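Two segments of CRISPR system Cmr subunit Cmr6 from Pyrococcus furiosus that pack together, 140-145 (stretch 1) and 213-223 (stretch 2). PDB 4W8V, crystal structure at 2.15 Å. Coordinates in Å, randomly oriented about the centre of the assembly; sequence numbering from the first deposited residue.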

# COMPACT_ATOMS: atom_id res chain seq x y z
N GLY A 140 12.87 -3.73 -9.25
CA GLY A 140 11.79 -4.57 -8.76
C GLY A 140 11.26 -5.44 -9.88
O GLY A 140 11.16 -4.99 -11.02
N GLU A 141 10.92 -6.68 -9.56
CA GLU A 141 10.49 -7.64 -10.57
C GLU A 141 8.99 -7.85 -10.56
O GLU A 141 8.49 -8.79 -11.16
CB GLU A 141 11.19 -8.97 -10.36
CG GLU A 141 12.70 -8.86 -10.30
CD GLU A 141 13.35 -10.16 -9.92
OE1 GLU A 141 12.61 -11.17 -9.76
OE2 GLU A 141 14.60 -10.18 -9.78
N VAL A 142 8.28 -6.97 -9.86
CA VAL A 142 6.82 -7.04 -9.82
C VAL A 142 6.23 -5.68 -10.15
O VAL A 142 6.68 -4.65 -9.67
CB VAL A 142 6.31 -7.52 -8.44
CG1 VAL A 142 4.79 -7.41 -8.37
CG2 VAL A 142 6.74 -8.95 -8.18
N VAL A 143 5.23 -5.70 -11.01
CA VAL A 143 4.54 -4.49 -11.41
C VAL A 143 3.35 -4.29 -10.50
O VAL A 143 2.54 -5.21 -10.33
CB VAL A 143 4.08 -4.57 -12.89
CG1 VAL A 143 3.24 -3.36 -13.27
CG2 VAL A 143 5.29 -4.71 -13.80
N PHE A 144 3.27 -3.12 -9.89
CA PHE A 144 2.11 -2.79 -9.09
C PHE A 144 1.18 -1.94 -9.92
O PHE A 144 1.35 -0.72 -10.00
CB PHE A 144 2.51 -2.07 -7.81
CG PHE A 144 3.13 -2.98 -6.79
CD1 PHE A 144 4.50 -3.26 -6.83
CD2 PHE A 144 2.36 -3.55 -5.80
CE1 PHE A 144 5.06 -4.12 -5.90
CE2 PHE A 144 2.91 -4.40 -4.86
CZ PHE A 144 4.26 -4.69 -4.92
N PHE A 145 0.19 -2.60 -10.53
CA PHE A 145 -0.78 -1.94 -11.39
C PHE A 145 -1.65 -1.01 -10.60
O PHE A 145 -1.83 -1.16 -9.39
CB PHE A 145 -1.68 -2.94 -12.13
CG PHE A 145 -0.95 -3.81 -13.12
CD1 PHE A 145 -0.44 -3.27 -14.28
CD2 PHE A 145 -0.81 -5.16 -12.89
CE1 PHE A 145 0.23 -4.06 -15.19
CE2 PHE A 145 -0.15 -5.97 -13.78
CZ PHE A 145 0.37 -5.42 -14.94
N GLU A 213 5.14 -17.44 -8.68
CA GLU A 213 5.00 -17.65 -7.25
C GLU A 213 5.43 -16.41 -6.47
O GLU A 213 4.87 -16.11 -5.41
CB GLU A 213 5.81 -18.87 -6.79
N LEU A 214 6.42 -15.68 -6.98
CA LEU A 214 6.83 -14.44 -6.36
C LEU A 214 5.71 -13.41 -6.47
O LEU A 214 5.38 -12.73 -5.50
CB LEU A 214 8.11 -13.89 -6.99
CG LEU A 214 8.63 -12.64 -6.28
CD1 LEU A 214 9.38 -13.03 -5.01
CD2 LEU A 214 9.47 -11.75 -7.19
N THR A 215 5.11 -13.33 -7.65
CA THR A 215 4.03 -12.38 -7.91
C THR A 215 2.82 -12.69 -7.04
O THR A 215 2.16 -11.78 -6.54
CB THR A 215 3.64 -12.40 -9.40
OG1 THR A 215 4.78 -12.03 -10.18
CG2 THR A 215 2.50 -11.44 -9.69
N GLU A 216 2.55 -13.98 -6.84
CA GLU A 216 1.41 -14.38 -6.02
C GLU A 216 1.58 -13.94 -4.57
O GLU A 216 0.62 -13.50 -3.94
CB GLU A 216 1.21 -15.90 -6.08
CG GLU A 216 0.40 -16.34 -7.28
CD GLU A 216 0.27 -17.85 -7.38
OE1 GLU A 216 1.08 -18.57 -6.75
OE2 GLU A 216 -0.64 -18.31 -8.10
N LYS A 217 2.80 -14.07 -4.05
CA LYS A 217 3.11 -13.63 -2.71
C LYS A 217 2.85 -12.13 -2.59
O LYS A 217 2.26 -11.67 -1.61
CB LYS A 217 4.56 -13.95 -2.36
CG LYS A 217 4.86 -15.43 -2.33
CD LYS A 217 6.23 -15.70 -1.74
CE LYS A 217 6.58 -17.18 -1.84
NZ LYS A 217 7.94 -17.46 -1.28
N ALA A 218 3.29 -11.39 -3.60
CA ALA A 218 3.09 -9.95 -3.68
C ALA A 218 1.62 -9.60 -3.57
O ALA A 218 1.23 -8.69 -2.84
CB ALA A 218 3.67 -9.40 -4.99
N PHE A 219 0.80 -10.35 -4.28
CA PHE A 219 -0.64 -10.15 -4.29
C PHE A 219 -1.22 -10.36 -2.89
O PHE A 219 -2.15 -9.66 -2.48
CB PHE A 219 -1.30 -11.10 -5.29
CG PHE A 219 -2.77 -10.86 -5.46
CD1 PHE A 219 -3.23 -9.76 -6.18
CD2 PHE A 219 -3.69 -11.71 -4.89
CE1 PHE A 219 -4.58 -9.52 -6.33
CE2 PHE A 219 -5.05 -11.49 -5.04
CZ PHE A 219 -5.50 -10.39 -5.76
N SER A 220 -0.65 -11.31 -2.17
CA SER A 220 -1.14 -11.65 -0.85
C SER A 220 -0.81 -10.55 0.14
O SER A 220 -1.59 -10.23 1.03
CB SER A 220 -0.55 -12.99 -0.40
OG SER A 220 -1.21 -14.06 -1.03
N LEU A 221 0.36 -9.95 -0.04
CA LEU A 221 0.73 -8.81 0.77
C LEU A 221 -0.19 -7.63 0.46
O LEU A 221 -0.61 -6.92 1.37
CB LEU A 221 2.20 -8.45 0.53
CG LEU A 221 3.21 -9.42 1.15
CD1 LEU A 221 4.62 -9.02 0.80
CD2 LEU A 221 3.02 -9.50 2.67
N VAL A 222 -0.54 -7.44 -0.80
CA VAL A 222 -1.38 -6.32 -1.20
C VAL A 222 -2.78 -6.45 -0.59
O VAL A 222 -3.35 -5.47 -0.08
CB VAL A 222 -1.46 -6.23 -2.73
CG1 VAL A 222 -2.66 -5.39 -3.19
CG2 VAL A 222 -0.16 -5.68 -3.29
N LYS A 223 -3.31 -7.67 -0.64
CA LYS A 223 -4.55 -8.03 0.03
C LYS A 223 -4.49 -7.63 1.49
O LYS A 223 -5.38 -6.95 2.01
CB LYS A 223 -4.80 -9.54 -0.05
CG LYS A 223 -5.83 -10.00 -1.08
CD LYS A 223 -5.98 -11.53 -1.08
CE LYS A 223 -6.85 -12.01 0.07
NZ LYS A 223 -8.28 -11.63 -0.11

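The contact between these two segments is a matter of shape rather than polarity. No hydrogen bond crosses it; a short segment, strand at Val143 and Phe144, lies against one flank of a helix, and apolar side chains meet at van der Waals distance over a modest 254 Å² of buried surface, both sides summed. Along the helix, Leu214, Ala218 and Val222 follow one another at intervals of four residues, a little more than one turn each, so all three point their CA-to-CB bonds toward the other segment and form a row along one side of the helix. Backbone hydrogen bonds of the same spacing, such as Ala218 N to Leu214 O at 3.1 Å and Val222 N to Ala218 O at 3.0 Å, hold the row in register.

Val142 is the principal bump. Its CA-to-CB bond points toward the helix, and the backbones come nearest here, with Val142 CA 6.3 Å from Thr215 CA. A branched side chain suits this place because its two methyls broaden the bump: CG2 lies 4.0 Å from Leu214 CD2 and 4.2 Å from Thr215 OG1, and CG1 comes closest to Ala218, 4.1 Å from its CB. The small side chain of Ala218 leaves a shallow place in the helix surface, with the longer Leu214 and the branched Val222 before and after it in the row. Thr215, whose CA-to-CB bond runs sideways, adds to the wall around the valine; its hydroxyl is hydrogen-bonded to a residue just beyond the ends of the stretches, so the hydroxyl is not left without a partner beside the methyl.

Phe144 makes its contact by length. Its CA-to-CB bond points sideways, yet with chi1 at -74° (m) the ring extends until CE2 lies 3.7 Å from Val222 CG2, the closest approach in the interface. The methyl sits at the edge of the ring, near its plane, so this is an edge contact and not a stack. A flat, long side chain can thus reach the helix from a position where a short one would stop well short. Between Val142 and Phe144, Val143 also points sideways but keeps its side chain well clear of the helix and takes no part.

At the other end of the contact, Glu141 is exposed and only brushes the helix, with OE1 4.1 Å from Leu214 CD2. That oxygen is hydrogen-bonded elsewhere in the structure, so this oxygen can border the leucine methyl with a polar partner of its own. Leu214 therefore serves two neighbours through the same methyl, CD2, touching both Glu141 and Val142.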